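Local coordinates for protein excinuclease ABC, subunit A. (Deinococcus radiodurans, PDB 2VF7) that binds DNA and zinc, binds and hydrolyses ATP as a UvrA-family member of the ABC superfamily, and probably takes part in recognising damaged DNA for excision repair, at residues A[599-604]-A[632-637]; A[641-646]-A[662-667]. The protein carries 1 engineered substitution. All coordinates share one frame; numbering follows the deposited sequence.

Contact 1 of 2, residues A[599-604]-A[632-637]; sequences RSNMAT and FSFNVK
R599 meets F634 and N635 where the loop 632-637 turns. S633 OG accepts the backbone N-H of N635, 3.3 Å from OG to N, in an ST turn. At F634 the ring is the main apolar surface of the contact. Its CE1 comes 3.1 Å from the R599 carbonyl O, which sits at the ring edge near its plane. The side chain of N601, the N-cap of helix 602-605, meets this ring tip to tip, with amide and ring planes 75° apart. The F634 carbonyl O accepts a hydrogen bond from R599 NH2, modelled at 2.5 Å, so short that its exact length is doubtful. Next in sequence, N635 slides past R599 in the opposite direction, and its OD1 takes the N-H of R599 NE at 2.5 Å with an N-H...O angle of 150°. NH2 adds a weak bond to the same oxygen. Outside the segments, R599 bonds the Q645 O through NH2 and forms a salt bridge with E647 through NH1, while R671 makes a cation-pi contact with F634. An alanine in place of R599 would probably leave N635 OD1 without this donor and E647 without this mate. One guanidinium thus gathers several oxygen acceptors, and the carboxylate of E647 would probably offset the like charge of R640, which lies close to R599 NH2.

Contact 2 of 2, residues A[641-646]-A[662-667]; sequences CEHCQG and APCPVC. With ZN (zinc ion), chain G.
C641 and C644 face C664 and C667 across a zinc ion, and the four SG atoms bind it at 2.3 to 2.5 Å. The two pairs match in orientation. In C641 and C664, the first cysteine of each CxxC, SG is anti to the backbone N (chi1 173° in C641). In C644 and C667, the second, it lies between the backbone N and the carbonyl carbon. Between the pairs, CB of C641 packs on CB of C667 at 3.9 Å. C664 SG also accepts the backbone N-H of V666, an N-H...S bond of the kind found in zinc knuckles. Beside this Cys4 site the H643 imidazole lies against the 664-667 turn. V666 CG2 sits over one ring face in a CH-pi contact, 3.6 Å from the centroid and 18° off the normal. P665 crosses H643 at about a right angle, its CG 3.4 Å from H643 NE2. C664 SG approaches the ring obliquely, 3.6 Å from CD2. The turn 641-646 leads toward strand 649-652. Segment 662-667 begins in the last residues of the antiparallel partner strand 660-663 and runs on from it, and C664 still bonds the backbone of G648. The zinc thus clamps the open base of this two-stranded hairpin.

How the contacts relate
Past strand 585-589, at the edge of the second ATPase sheet, the chain reaches 599-604 and runs through helices 602-605, 609-617 and 620-624 before contact 1 closes this 27-residue excursion at 632-637. A few residues on, 641-646 opens contact 2, which closes on 662-667 around the hairpin of strands 649-652 and 660-663. The two loops follow in series, neither nested nor crossed, with contact centres 13 Å apart. They still touch: F634 CB packs 3.4 Å from G646 O, and K637 CA lies 4.1 Å from E642 OE1. The helical loop is thereby fastened to the zinc-bound hairpin.

Contact 1 of 2, residues A[599-604]-A[632-637]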
loop_
_atom_site.group_PDB
_atom_site.type_symbol
_atom_site.label_atom_id
_atom_site.label_comp_id
_atom_site.label_asym_id
_atom_site.label_seq_id
_atom_site.Cartn_x
_atom_site.Cartn_y
_atom_site.Cartn_z
ATOM N N ARG A 599 25.511 3.691 -6.171
ATOM C CA ARG A 599 26.810 4.363 -6.389
ATOM C C ARG A 599 27.887 3.325 -6.605
ATOM O O ARG A 599 28.766 3.494 -7.449
ATOM C CB ARG A 599 27.310 5.051 -5.134
ATOM C CG ARG A 599 26.679 6.280 -4.738
ATOM C CD ARG A 599 27.751 7.309 -4.477
ATOM N NE ARG A 599 27.931 8.074 -5.697
ATOM C CZ ARG A 599 27.101 9.026 -6.104
ATOM N NH1 ARG A 599 26.036 9.350 -5.388
ATOM N NH2 ARG A 599 27.359 9.656 -7.227
ATOM N N SER A 600 27.850 2.299 -5.747
ATOM C CA SER A 600 28.874 1.263 -5.664
ATOM C C SER A 600 28.822 0.304 -6.836
ATOM O O SER A 600 27.732 -0.036 -7.336
ATOM C CB SER A 600 28.718 0.471 -4.378
ATOM O OG SER A 600 28.876 1.306 -3.240
ATOM N N ASN A 601 30.014 -0.126 -7.256
ATOM C CA ASN A 601 30.171 -1.146 -8.276
ATOM C C ASN A 601 31.579 -1.785 -8.217
ATOM O O ASN A 601 32.450 -1.311 -7.480
ATOM C CB ASN A 601 29.780 -0.581 -9.663
ATOM C CG ASN A 601 30.501 0.726 -10.020
ATOM O OD1 ASN A 601 29.920 1.602 -10.645
ATOM N ND2 ASN A 601 31.758 0.849 -9.641
ATOM N N MET A 602 31.794 -2.884 -8.940
ATOM C CA MET A 602 33.140 -3.489 -9.016
ATOM C C MET A 602 34.183 -2.452 -9.395
ATOM O O MET A 602 35.266 -2.403 -8.792
ATOM C CB MET A 602 33.206 -4.573 -10.089
ATOM C CG MET A 602 32.889 -5.986 -9.642
ATOM S SD MET A 602 32.461 -6.960 -11.113
ATOM C CE MET A 602 32.975 -8.567 -10.577
ATOM N N ALA A 603 33.853 -1.645 -10.406
ATOM C CA ALA A 603 34.814 -0.731 -11.037
ATOM C C ALA A 603 35.519 0.155 -10.030
ATOM O O ALA A 603 36.701 0.471 -10.140
ATOM C CB ALA A 603 34.120 0.142 -12.064
ATOM N N THR A 604 34.759 0.551 -9.033
ATOM C CA THR A 604 35.186 1.544 -8.086
ATOM C C THR A 604 35.637 0.892 -6.768
ATOM O O THR A 604 36.457 1.463 -6.066
ATOM C CB THR A 604 34.047 2.545 -7.935
ATOM O OG1 THR A 604 34.579 3.827 -7.631
ATOM C CG2 THR A 604 32.975 2.078 -6.920
ATOM N N PHE A 632 35.165 12.418 -15.263
ATOM C CA PHE A 632 34.740 11.065 -15.601
ATOM C C PHE A 632 34.401 10.277 -14.343
ATOM O O PHE A 632 34.157 9.073 -14.393
ATOM C CB PHE A 632 35.772 10.366 -16.512
ATOM C CG PHE A 632 36.065 11.124 -17.793
ATOM C CD1 PHE A 632 35.251 10.976 -18.913
ATOM C CD2 PHE A 632 37.143 11.996 -17.871
ATOM C CE1 PHE A 632 35.502 11.700 -20.099
ATOM C CE2 PHE A 632 37.404 12.731 -19.056
ATOM C CZ PHE A 632 36.590 12.568 -20.175
ATOM N N SER A 633 34.378 10.980 -13.214
ATOM C CA SER A 633 33.882 10.431 -11.973
ATOM C C SER A 633 32.364 10.615 -11.914
ATOM O O SER A 633 31.837 11.642 -12.348
ATOM C CB SER A 633 34.538 11.151 -10.788
ATOM O OG SER A 633 34.362 10.427 -9.576
ATOM N N PHE A 634 31.650 9.625 -11.399
ATOM C CA PHE A 634 30.235 9.833 -11.082
ATOM C C PHE A 634 30.081 10.098 -9.588
ATOM O O PHE A 634 28.972 10.079 -9.082
ATOM C CB PHE A 634 29.374 8.642 -11.522
ATOM C CG PHE A 634 29.876 7.317 -11.033
ATOM C CD1 PHE A 634 29.552 6.863 -9.756
ATOM C CD2 PHE A 634 30.689 6.530 -11.836
ATOM C CE1 PHE A 634 30.044 5.670 -9.295
ATOM C CE2 PHE A 634 31.181 5.334 -11.379
ATOM C CZ PHE A 634 30.859 4.896 -10.125
ATOM N N ASN A 635 31.188 10.340 -8.881
ATOM C CA ASN A 635 31.131 10.682 -7.448
ATOM C C ASN A 635 31.426 12.133 -7.180
ATOM O O ASN A 635 31.400 12.605 -6.045
ATOM C CB ASN A 635 31.996 9.751 -6.605
ATOM C CG ASN A 635 31.488 8.354 -6.646
ATOM O OD1 ASN A 635 30.286 8.154 -6.659
ATOM N ND2 ASN A 635 32.378 7.378 -6.724
ATOM N N VAL A 636 31.645 12.850 -8.259
ATOM C CA VAL A 636 32.004 14.238 -8.191
ATOM C C VAL A 636 31.098 14.989 -9.176
ATOM O O VAL A 636 30.829 14.513 -10.274
ATOM C CB VAL A 636 33.546 14.412 -8.452
ATOM C CG1 VAL A 636 33.910 15.807 -8.915
ATOM C CG2 VAL A 636 34.335 14.079 -7.189
ATOM N N LYS A 637 30.619 16.149 -8.751
ATOM C CA LYS A 637 29.811 17.034 -9.578
ATOM C C LYS A 637 30.605 17.530 -10.802
ATOM O O LYS A 637 31.834 17.706 -10.723
ATOM C CB LYS A 637 29.340 18.189 -8.692
ATOM C CG LYS A 637 28.775 19.373 -9.382
ATOM C CD LYS A 637 28.911 20.611 -8.487
ATOM C CE LYS A 637 30.337 21.180 -8.548
ATOM N NZ LYS A 637 30.449 22.456 -7.815
#

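Contact 2 of 2, residues A[641-646]-A[662-667]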
loop_
_atom_site.group_PDB
_atom_site.type_symbol
_atom_site.label_atom_id
_atom_site.label_comp_id
_atom_site.label_asym_id
_atom_site.label_seq_id
_atom_site.Cartn_x
_atom_site.Cartn_y
_atom_site.Cartn_z
ATOM N N CYS A 641 25.575 12.812 -14.495
ATOM C CA CYS A 641 24.185 13.224 -14.509
ATOM C C CYS A 641 23.843 13.649 -13.096
ATOM O O CYS A 641 23.993 12.880 -12.150
ATOM C CB CYS A 641 23.303 12.066 -14.953
ATOM S SG CYS A 641 21.566 12.411 -14.810
ATOM N N GLU A 642 23.413 14.887 -12.945
ATOM C CA GLU A 642 23.121 15.410 -11.623
ATOM C C GLU A 642 21.689 15.146 -11.181
ATOM O O GLU A 642 21.345 15.409 -10.026
ATOM C CB GLU A 642 23.448 16.908 -11.525
ATOM C CG GLU A 642 23.983 17.301 -10.147
ATOM C CD GLU A 642 25.289 16.576 -9.839
ATOM O OE1 GLU A 642 26.025 16.240 -10.791
ATOM O OE2 GLU A 642 25.584 16.334 -8.655
ATOM N N HIS A 643 20.861 14.627 -12.088
ATOM C CA HIS A 643 19.476 14.276 -11.747
ATOM C C HIS A 643 19.442 13.081 -10.781
ATOM O O HIS A 643 18.613 13.025 -9.868
ATOM C CB HIS A 643 18.671 13.989 -13.023
ATOM C CG HIS A 643 17.231 13.640 -12.779
ATOM N ND1 HIS A 643 16.216 14.568 -12.863
ATOM C CD2 HIS A 643 16.637 12.458 -12.486
ATOM C CE1 HIS A 643 15.061 13.976 -12.619
ATOM N NE2 HIS A 643 15.289 12.696 -12.384
ATOM N N CYS A 644 20.366 12.143 -10.993
ATOM C CA CYS A 644 20.525 10.946 -10.157
ATOM C C CYS A 644 21.845 11.007 -9.417
ATOM O O CYS A 644 22.198 10.060 -8.735
ATOM C CB CYS A 644 20.522 9.697 -11.023
ATOM S SG CYS A 644 21.789 9.809 -12.296
ATOM N N GLN A 645 22.571 12.115 -9.570
ATOM C CA GLN A 645 23.870 12.316 -8.930
ATOM C C GLN A 645 24.866 11.208 -9.314
ATOM O O GLN A 645 25.694 10.777 -8.505
ATOM C CB GLN A 645 23.705 12.392 -7.407
ATOM C CG GLN A 645 23.230 13.732 -6.859
ATOM C CD GLN A 645 23.642 13.932 -5.393
ATOM O OE1 GLN A 645 24.250 13.046 -4.774
ATOM N NE2 GLN A 645 23.324 15.096 -4.840
ATOM N N GLY A 646 24.760 10.720 -10.546
ATOM C CA GLY A 646 25.691 9.705 -11.037
ATOM C C GLY A 646 25.450 8.276 -10.598
ATOM O O GLY A 646 26.300 7.412 -10.843
ATOM N N ALA A 662 14.538 2.148 -10.162
ATOM C CA ALA A 662 14.218 2.271 -11.584
ATOM C C ALA A 662 15.339 3.047 -12.281
ATOM O O ALA A 662 16.064 3.787 -11.619
ATOM C CB ALA A 662 12.897 2.987 -11.756
ATOM N N PRO A 663 15.509 2.873 -13.612
ATOM C CA PRO A 663 16.600 3.636 -14.256
ATOM C C PRO A 663 16.291 5.134 -14.257
ATOM O O PRO A 663 15.132 5.519 -14.347
ATOM C CB PRO A 663 16.640 3.082 -15.686
ATOM C CG PRO A 663 15.798 1.823 -15.659
ATOM C CD PRO A 663 14.781 2.030 -14.582
ATOM N N CYS A 664 17.315 5.965 -14.119
ATOM C CA CYS A 664 17.145 7.408 -14.134
ATOM C C CYS A 664 16.435 7.877 -15.417
ATOM O O CYS A 664 16.813 7.480 -16.509
ATOM C CB CYS A 664 18.508 8.075 -13.997
ATOM S SG CYS A 664 18.476 9.853 -14.115
ATOM N N PRO A 665 15.376 8.705 -15.281
ATOM C CA PRO A 665 14.634 9.199 -16.445
ATOM C C PRO A 665 15.437 10.102 -17.393
ATOM O O PRO A 665 15.008 10.341 -18.513
ATOM C CB PRO A 665 13.488 9.983 -15.811
ATOM C CG PRO A 665 13.969 10.331 -14.454
ATOM C CD PRO A 665 14.783 9.184 -14.019
ATOM N N VAL A 666 16.603 10.566 -16.958
ATOM C CA VAL A 666 17.395 11.534 -17.726
ATOM C C VAL A 666 18.627 10.918 -18.404
ATOM O O VAL A 666 18.931 11.228 -19.541
ATOM C CB VAL A 666 17.839 12.700 -16.839
ATOM C CG1 VAL A 666 18.637 13.721 -17.643
ATOM C CG2 VAL A 666 16.647 13.347 -16.214
ATOM N N CYS A 667 19.354 10.053 -17.718
ATOM C CA CYS A 667 20.498 9.421 -18.359
ATOM C C CYS A 667 20.178 7.981 -18.708
ATOM O O CYS A 667 20.905 7.351 -19.479
ATOM C CB CYS A 667 21.751 9.529 -17.496
ATOM S SG CYS A 667 21.660 8.599 -15.984
HETATM ZN ZN ZN G . 20.866 10.092 -14.410
#